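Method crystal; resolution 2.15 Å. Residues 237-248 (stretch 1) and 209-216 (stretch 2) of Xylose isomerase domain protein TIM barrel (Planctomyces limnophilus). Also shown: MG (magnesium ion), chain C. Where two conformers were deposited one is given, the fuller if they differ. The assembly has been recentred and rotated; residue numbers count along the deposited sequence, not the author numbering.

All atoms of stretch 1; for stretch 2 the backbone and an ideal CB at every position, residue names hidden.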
ATOM      1  N   ASP A 237       1.402 -17.340   6.495  1.00 29.19           N
ATOM      2  CA  ASP A 237       1.282 -17.210   7.950  1.00 26.61           C
ATOM      3  C   ASP A 237       0.408 -16.058   8.467  1.00 28.80           C
ATOM      4  O   ASP A 237       0.317 -15.860   9.676  1.00 25.14           O
ATOM      5  CB  ASP A 237       2.673 -17.123   8.585  1.00 23.62           C
ATOM      6  CG  ASP A 237       3.483 -18.387   8.372  1.00 32.16           C
ATOM      7  OD1 ASP A 237       2.870 -19.476   8.328  1.00 30.15           O
ATOM      8  OD2 ASP A 237       4.722 -18.293   8.239  1.00 35.71           O
ATOM      9  N   VAL A 238      -0.192 -15.275   7.573  1.00 27.93           N
ATOM     10  CA  VAL A 238      -1.039 -14.179   8.027  1.00 26.89           C
ATOM     11  C   VAL A 238      -2.290 -14.664   8.775  1.00 26.48           C
ATOM     12  O   VAL A 238      -2.606 -14.103   9.818  1.00 27.68           O
ATOM     13  CB  VAL A 238      -1.439 -13.185   6.898  1.00 23.57           C
ATOM     14  CG1 VAL A 238      -2.496 -12.197   7.413  1.00 19.02           C
ATOM     15  CG2 VAL A 238      -0.227 -12.430   6.398  1.00 18.61           C
ATOM     16  N   GLY A 239      -2.923 -15.765   8.369  1.00 27.41           N
ATOM     17  CA  GLY A 239      -4.269 -16.005   8.893  1.00 30.56           C
ATOM     18  C   GLY A 239      -5.377 -15.133   8.305  1.00 30.89           C
ATOM     19  O   GLY A 239      -5.853 -14.194   8.958  1.00 24.76           O
HETATM   20  N   MSE A 240      -5.695 -15.357   7.030  0.58 27.52           N
HETATM   21  CA  MSE A 240      -6.677 -14.536   6.321  0.58 24.53           C
HETATM   22  C   MSE A 240      -8.006 -14.374   7.067  0.58 24.46           C
HETATM   23  O   MSE A 240      -8.560 -13.277   7.125  0.58 23.87           O
HETATM   24  CB  MSE A 240      -6.911 -15.072   4.908  0.58 22.88           C
HETATM   25  CG  MSE A 240      -7.230 -13.996   3.860  0.58 25.64           C
HETATM   26 SE   MSE A 240      -6.035 -12.417   3.812  0.58 46.47          SE
HETATM   27  CE  MSE A 240      -4.290 -13.280   4.029  0.58 46.61           C
ATOM     28  N   GLU A 241      -8.515 -15.455   7.641  1.00 24.38           N
ATOM     29  CA  GLU A 241      -9.743 -15.359   8.421  1.00 24.06           C
ATOM     30  C   GLU A 241      -9.527 -14.520   9.688  1.00 20.33           C
ATOM     31  O   GLU A 241     -10.368 -13.688  10.043  1.00 23.35           O
ATOM     32  CB  GLU A 241     -10.335 -16.746   8.748  1.00 25.47           C
ATOM     33  CG  GLU A 241     -11.623 -16.636   9.517  1.00 32.61           C
ATOM     34  CD  GLU A 241     -12.571 -17.793   9.274  1.00 44.94           C
ATOM     35  OE1 GLU A 241     -13.764 -17.646   9.627  1.00 42.50           O
ATOM     36  OE2 GLU A 241     -12.130 -18.841   8.741  1.00 52.17           O
ATOM     37  N   ALA A 242      -8.386 -14.711  10.349  1.00 20.60           N
ATOM     38  CA  ALA A 242      -8.034 -13.887  11.510  1.00 22.14           C
ATOM     39  C   ALA A 242      -7.922 -12.393  11.161  1.00 23.73           C
ATOM     40  O   ALA A 242      -8.379 -11.525  11.909  1.00 21.35           O
ATOM     41  CB  ALA A 242      -6.738 -14.393  12.144  1.00 21.89           C
ATOM     42  N   TYR A 243      -7.321 -12.109  10.009  1.00 20.04           N
ATOM     43  CA  TYR A 243      -7.130 -10.745   9.526  1.00 18.85           C
ATOM     44  C   TYR A 243      -8.472 -10.069   9.211  1.00 19.77           C
ATOM     45  O   TYR A 243      -8.746  -8.969   9.689  1.00 19.03           O
ATOM     46  CB  TYR A 243      -6.249 -10.802   8.269  1.00 18.43           C
ATOM     47  CG  TYR A 243      -5.934  -9.495   7.561  1.00 20.96           C
ATOM     48  CD1 TYR A 243      -5.560  -8.360   8.263  1.00 18.74           C
ATOM     49  CD2 TYR A 243      -5.958  -9.425   6.168  1.00 23.25           C
ATOM     50  CE1 TYR A 243      -5.250  -7.171   7.596  1.00 22.26           C
ATOM     51  CE2 TYR A 243      -5.650  -8.247   5.493  1.00 22.48           C
ATOM     52  CZ  TYR A 243      -5.289  -7.124   6.213  1.00 23.92           C
ATOM     53  OH  TYR A 243      -4.958  -5.953   5.545  1.00 22.98           O
ATOM     54  N   LEU A 244      -9.299 -10.732   8.401  1.00 17.46           N
ATOM     55  CA  LEU A 244     -10.599 -10.191   8.032  1.00 16.40           C
ATOM     56  C   LEU A 244     -11.575 -10.049   9.215  1.00 20.58           C
ATOM     57  O   LEU A 244     -12.319  -9.075   9.279  1.00 19.39           O
ATOM     58  CB  LEU A 244     -11.236 -11.000   6.909  1.00 18.46           C
ATOM     59  CG  LEU A 244     -10.994 -10.474   5.487  1.00 25.98           C
ATOM     60  CD1 LEU A 244      -9.527 -10.359   5.218  1.00 22.16           C
ATOM     61  CD2 LEU A 244     -11.671 -11.366   4.424  1.00 24.97           C
ATOM     62  N   THR A 245     -11.558 -11.011  10.132  0.61 20.05           N
ATOM     63  CA  THR A 245     -12.458 -10.952  11.272  0.61 19.24           C
ATOM     64  C   THR A 245     -12.048  -9.795  12.187  0.61 19.85           C
ATOM     65  O   THR A 245     -12.898  -9.116  12.755  0.61 20.20           O
ATOM     66  CB  THR A 245     -12.507 -12.299  12.036  0.61 17.81           C
ATOM     67  OG1 THR A 245     -12.631 -13.385  11.096  0.61 19.97           O
ATOM     68  CG2 THR A 245     -13.680 -12.334  12.976  0.61 16.68           C
ATOM     69  N   THR A 246     -10.745  -9.552  12.302  1.00 14.69           N
ATOM     70  CA  THR A 246     -10.244  -8.408  13.062  1.00 17.76           C
ATOM     71  C   THR A 246     -10.566  -7.071  12.365  1.00 18.57           C
ATOM     72  O   THR A 246     -10.958  -6.102  13.019  1.00 18.82           O
ATOM     73  CB  THR A 246      -8.730  -8.509  13.334  1.00 18.60           C
ATOM     74  OG1 THR A 246      -8.451  -9.743  14.000  1.00 20.37           O
ATOM     75  CG2 THR A 246      -8.263  -7.359  14.202  1.00 15.89           C
ATOM     76  N   LEU A 247     -10.419  -7.021  11.042  1.00 16.49           N
ATOM     77  CA  LEU A 247     -10.796  -5.819  10.283  1.00 15.82           C
ATOM     78  C   LEU A 247     -12.261  -5.491  10.496  1.00 18.30           C
ATOM     79  O   LEU A 247     -12.641  -4.330  10.644  1.00 18.78           O
ATOM     80  CB  LEU A 247     -10.563  -6.023   8.777  1.00 16.90           C
ATOM     81  CG  LEU A 247      -9.140  -5.807   8.247  1.00 21.20           C
ATOM     82  CD1 LEU A 247      -9.027  -6.225   6.769  1.00 18.23           C
ATOM     83  CD2 LEU A 247      -8.708  -4.349   8.439  1.00 13.55           C
ATOM     84  N   TRP A 248     -13.095  -6.525  10.491  1.00 16.38           N
ATOM     85  CA  TRP A 248     -14.518  -6.308  10.674  1.00 18.68           C
ATOM     86  C   TRP A 248     -14.785  -5.710  12.056  1.00 20.50           C
ATOM     87  O   TRP A 248     -15.527  -4.743  12.180  1.00 22.01           O
ATOM     88  CB  TRP A 248     -15.280  -7.617  10.503  1.00 18.33           C
ATOM     89  CG  TRP A 248     -16.761  -7.452  10.576  1.00 19.16           C
ATOM     90  CD1 TRP A 248     -17.587  -7.818  11.614  1.00 22.16           C
ATOM     91  CD2 TRP A 248     -17.603  -6.881   9.571  1.00 20.49           C
ATOM     92  NE1 TRP A 248     -18.895  -7.505  11.306  1.00 23.94           N
ATOM     93  CE2 TRP A 248     -18.929  -6.926  10.059  1.00 28.02           C
ATOM     94  CE3 TRP A 248     -17.365  -6.340   8.297  1.00 23.01           C
ATOM     95  CZ2 TRP A 248     -20.015  -6.450   9.318  1.00 27.85           C
ATOM     96  CZ3 TRP A 248     -18.442  -5.867   7.568  1.00 27.67           C
ATOM     97  CH2 TRP A 248     -19.752  -5.927   8.080  1.00 25.08           C
ATOM     98  N   UNK A 209      -7.051   2.070   4.330  1.00 15.86           N
ATOM     99  CA  UNK A 209      -7.117   1.176   3.173  1.00 15.47           C
ATOM    100  C   UNK A 209      -6.267  -0.028   3.499  1.00 14.96           C
ATOM    101  O   UNK A 209      -5.471   0.020   4.428  1.00 14.66           O
ATOM    102  CB  UNK A 209      -6.646   1.860   1.888  1.00 15.47           C
ATOM    103  N   UNK A 210      -6.423  -1.122   2.770  1.00 15.16           N
ATOM    104  CA  UNK A 210      -5.643  -2.308   3.119  1.00 17.30           C
ATOM    105  C   UNK A 210      -5.203  -3.084   1.895  1.00 20.79           C
ATOM    106  O   UNK A 210      -5.797  -2.969   0.828  1.00 23.40           O
ATOM    107  CB  UNK A 210      -6.453  -3.221   4.041  1.00 17.30           C
ATOM    108  N   UNK A 211      -4.153  -3.882   2.071  1.00 18.07           N
ATOM    109  CA  UNK A 211      -3.772  -4.873   1.089  1.00 19.86           C
ATOM    110  C   UNK A 211      -3.995  -6.272   1.646  1.00 22.92           C
ATOM    111  O   UNK A 211      -3.729  -6.538   2.825  1.00 24.64           O
ATOM    112  CB  UNK A 211      -2.313  -4.683   0.669  1.00 19.86           C
ATOM    113  N   UNK A 212      -4.532  -7.151   0.807  1.00 20.43           N
ATOM    114  CA  UNK A 212      -4.621  -8.552   1.157  1.00 17.70           C
ATOM    115  C   UNK A 212      -3.490  -9.260   0.452  1.00 22.66           C
ATOM    116  O   UNK A 212      -3.504  -9.417  -0.771  1.00 23.06           O
ATOM    117  CB  UNK A 212      -5.979  -9.149   0.783  1.00 17.70           C
ATOM    118  N   UNK A 213      -2.514  -9.681   1.245  1.00 23.46           N
ATOM    119  CA  UNK A 213      -1.319 -10.334   0.734  1.00 25.01           C
ATOM    120  C   UNK A 213      -0.871 -11.294   1.832  1.00 23.59           C
ATOM    121  O   UNK A 213      -1.185 -11.081   3.006  1.00 20.35           O
ATOM    122  CB  UNK A 213      -0.225  -9.330   0.364  1.00 25.01           C
ATOM    123  N   UNK A 214      -0.149 -12.352   1.472  1.00 21.34           N
ATOM    124  CA  UNK A 214       0.239 -13.358   2.466  1.00 23.55           C
ATOM    125  C   UNK A 214       1.737 -13.662   2.373  1.00 22.82           C
ATOM    126  O   UNK A 214       2.357 -13.458   1.326  1.00 22.31           O
ATOM    127  CB  UNK A 214      -0.573 -14.641   2.273  1.00 23.55           C
ATOM    128  N   UNK A 215       2.316 -14.151   3.466  1.00 21.99           N
ATOM    129  CA  UNK A 215       3.741 -14.469   3.481  1.00 25.28           C
ATOM    130  C   UNK A 215       4.078 -15.497   4.550  1.00 26.72           C
ATOM    131  O   UNK A 215       3.320 -15.683   5.503  1.00 28.86           O
ATOM    132  CB  UNK A 215       4.564 -13.199   3.705  1.00 25.28           C
ATOM    133  N   UNK A 216       5.228 -16.145   4.388  1.00 24.40           N
ATOM    134  CA  UNK A 216       5.759 -17.074   5.384  1.00 25.07           C
ATOM    135  C   UNK A 216       6.884 -16.386   6.145  1.00 26.51           C
ATOM    136  O   UNK A 216       7.690 -15.669   5.544  1.00 24.65           O
ATOM    137  CB  UNK A 216       6.254 -18.365   4.729  1.00 25.07           C
TER
HETATM  138 MG    MG C 291       1.338  -3.708   0.069  1.00  7.92          MG

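Stretch 2 runs as a strand from 209 to 212, nearly antiparallel to the helix 240-248, with the axes 11.2 Å apart at closest approach. Beyond it, the chain passes the loop that leads into that helix.

Position 209 has extended backbone angles. Its ideal CB has nothing of stretch 1 within 5.5 Å, so stretch 1 sets no preference. The residue is S209, and its OG is hydrogen-bonded elsewhere in the structure.

Position 210 points toward the helix. Its ideal CB lies 3.5 Å from Y243 OH and 4.8 Å from L247 CD1. An apolar side chain suits this site; valine, leucine, isoleucine or methionine would be reasonable. It is I210. I210 CD1 packs against both, 3.8 Å from L247 CD1 and 4.1 Å from Y243 CE2.

Position 211 points away from stretch 1, toward the side where the magnesium ion lies. A metal ligand such as histidine, aspartate or glutamate would suit. Its carbonyl matters to the helix whatever the side chain: Y243 OH donates a hydrogen bond to the O of 211 at 3.0 Å. The residue is H211, whose ND1 binds MG at 2.5 Å.

Position 212 points sideways. Its ideal CB is 4.5 Å from M240 SE and 4.8 Å from Y243 CE2, so a small or medium apolar residue or cysteine fits. It is C212. Its SG lies 4.2 Å from Y243 CE2, meeting the ring obliquely.

Position 213 points away, and nothing of stretch 1 is near its CB. Many side chains would do. It is K213, with NZ hydrogen-bonded elsewhere in the structure. Its backbone O is 3.8 Å from V238 CG2.

Position 214 points sideways, with its ideal CB 4.7 Å from V238 CG2 and 5.4 Å from D237 N. The backbone N of V238 offers a donor nearby. An acceptor such as aspartate or asparagine suits. It is D214. D214 OD1 accepts from V238 N at 3.0 Å and also from the backbone N of 215 at 2.9 Å. Its OD2 accepts from a water at 2.6 Å, and that water accepts from G239 N at 2.8 Å.

Position 215 points sideways, with no stretch 1 atom within 5.5 Å of its CB. The choice is open. It is A215. Its backbone O accepts from D237 N at 2.7 Å.

Position 216 points away overall, yet its ideal CB is 3.8 Å from D237 OD2. Polar or apolar side chains could fit. It is L216, whose CD2 comes within 3.7 Å of D237 OD2.

Stretch 2, residues 209-216: SIHCKDAL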
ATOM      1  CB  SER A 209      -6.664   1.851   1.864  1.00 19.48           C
ATOM      2  OG  SER A 209      -5.314   2.277   1.942  1.00 20.23           O
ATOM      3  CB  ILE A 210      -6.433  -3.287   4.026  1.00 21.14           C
ATOM      4  CG1 ILE A 210      -7.597  -3.890   3.256  1.00 22.61           C
ATOM      5  CG2 ILE A 210      -6.950  -2.598   5.322  1.00 12.89           C
ATOM      6  CD1 ILE A 210      -7.658  -5.384   3.359  1.00 24.93           C
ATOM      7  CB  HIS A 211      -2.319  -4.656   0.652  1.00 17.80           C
ATOM      8  CG  HIS A 211      -2.142  -3.436  -0.197  1.00 21.66           C
ATOM      9  ND1 HIS A 211      -0.915  -2.873  -0.461  1.00 17.08           N
ATOM     10  CD2 HIS A 211      -3.053  -2.661  -0.837  1.00 23.21           C
ATOM     11  CE1 HIS A 211      -1.068  -1.800  -1.214  1.00 19.46           C
ATOM     12  NE2 HIS A 211      -2.357  -1.650  -1.464  1.00 22.88           N
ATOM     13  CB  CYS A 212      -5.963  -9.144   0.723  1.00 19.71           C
ATOM     14  SG  CYS A 212      -7.328  -8.457   1.685  1.00 29.56           S
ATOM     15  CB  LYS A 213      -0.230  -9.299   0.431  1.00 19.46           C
ATOM     16  CG  LYS A 213       0.921  -9.876  -0.380  1.00 27.32           C
ATOM     17  CD  LYS A 213       2.256  -9.250  -0.029  1.00 31.50           C
ATOM     18  CE  LYS A 213       2.371  -7.861  -0.522  1.00 29.41           C
ATOM     19  NZ  LYS A 213       3.376  -7.063   0.265  1.00 24.58           N
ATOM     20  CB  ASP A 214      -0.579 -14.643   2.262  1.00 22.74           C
ATOM     21  CG  ASP A 214      -0.800 -15.432   3.562  1.00 25.89           C
ATOM     22  OD1 ASP A 214      -0.108 -15.179   4.577  1.00 26.41           O
ATOM     23  OD2 ASP A 214      -1.672 -16.327   3.559  1.00 24.20           O
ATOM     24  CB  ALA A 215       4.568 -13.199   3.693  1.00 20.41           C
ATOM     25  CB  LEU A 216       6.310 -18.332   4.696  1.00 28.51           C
ATOM     26  CG  LEU A 216       5.306 -19.198   3.928  1.00 33.24           C
ATOM     27  CD1 LEU A 216       6.030 -20.292   3.108  1.00 34.97           C
ATOM     28  CD2 LEU A 216       4.278 -19.832   4.897  1.00 29.85           C
TER
HETATM   29  O   HOH W   1      -2.682 -16.985   5.847  1.00 26.67           O
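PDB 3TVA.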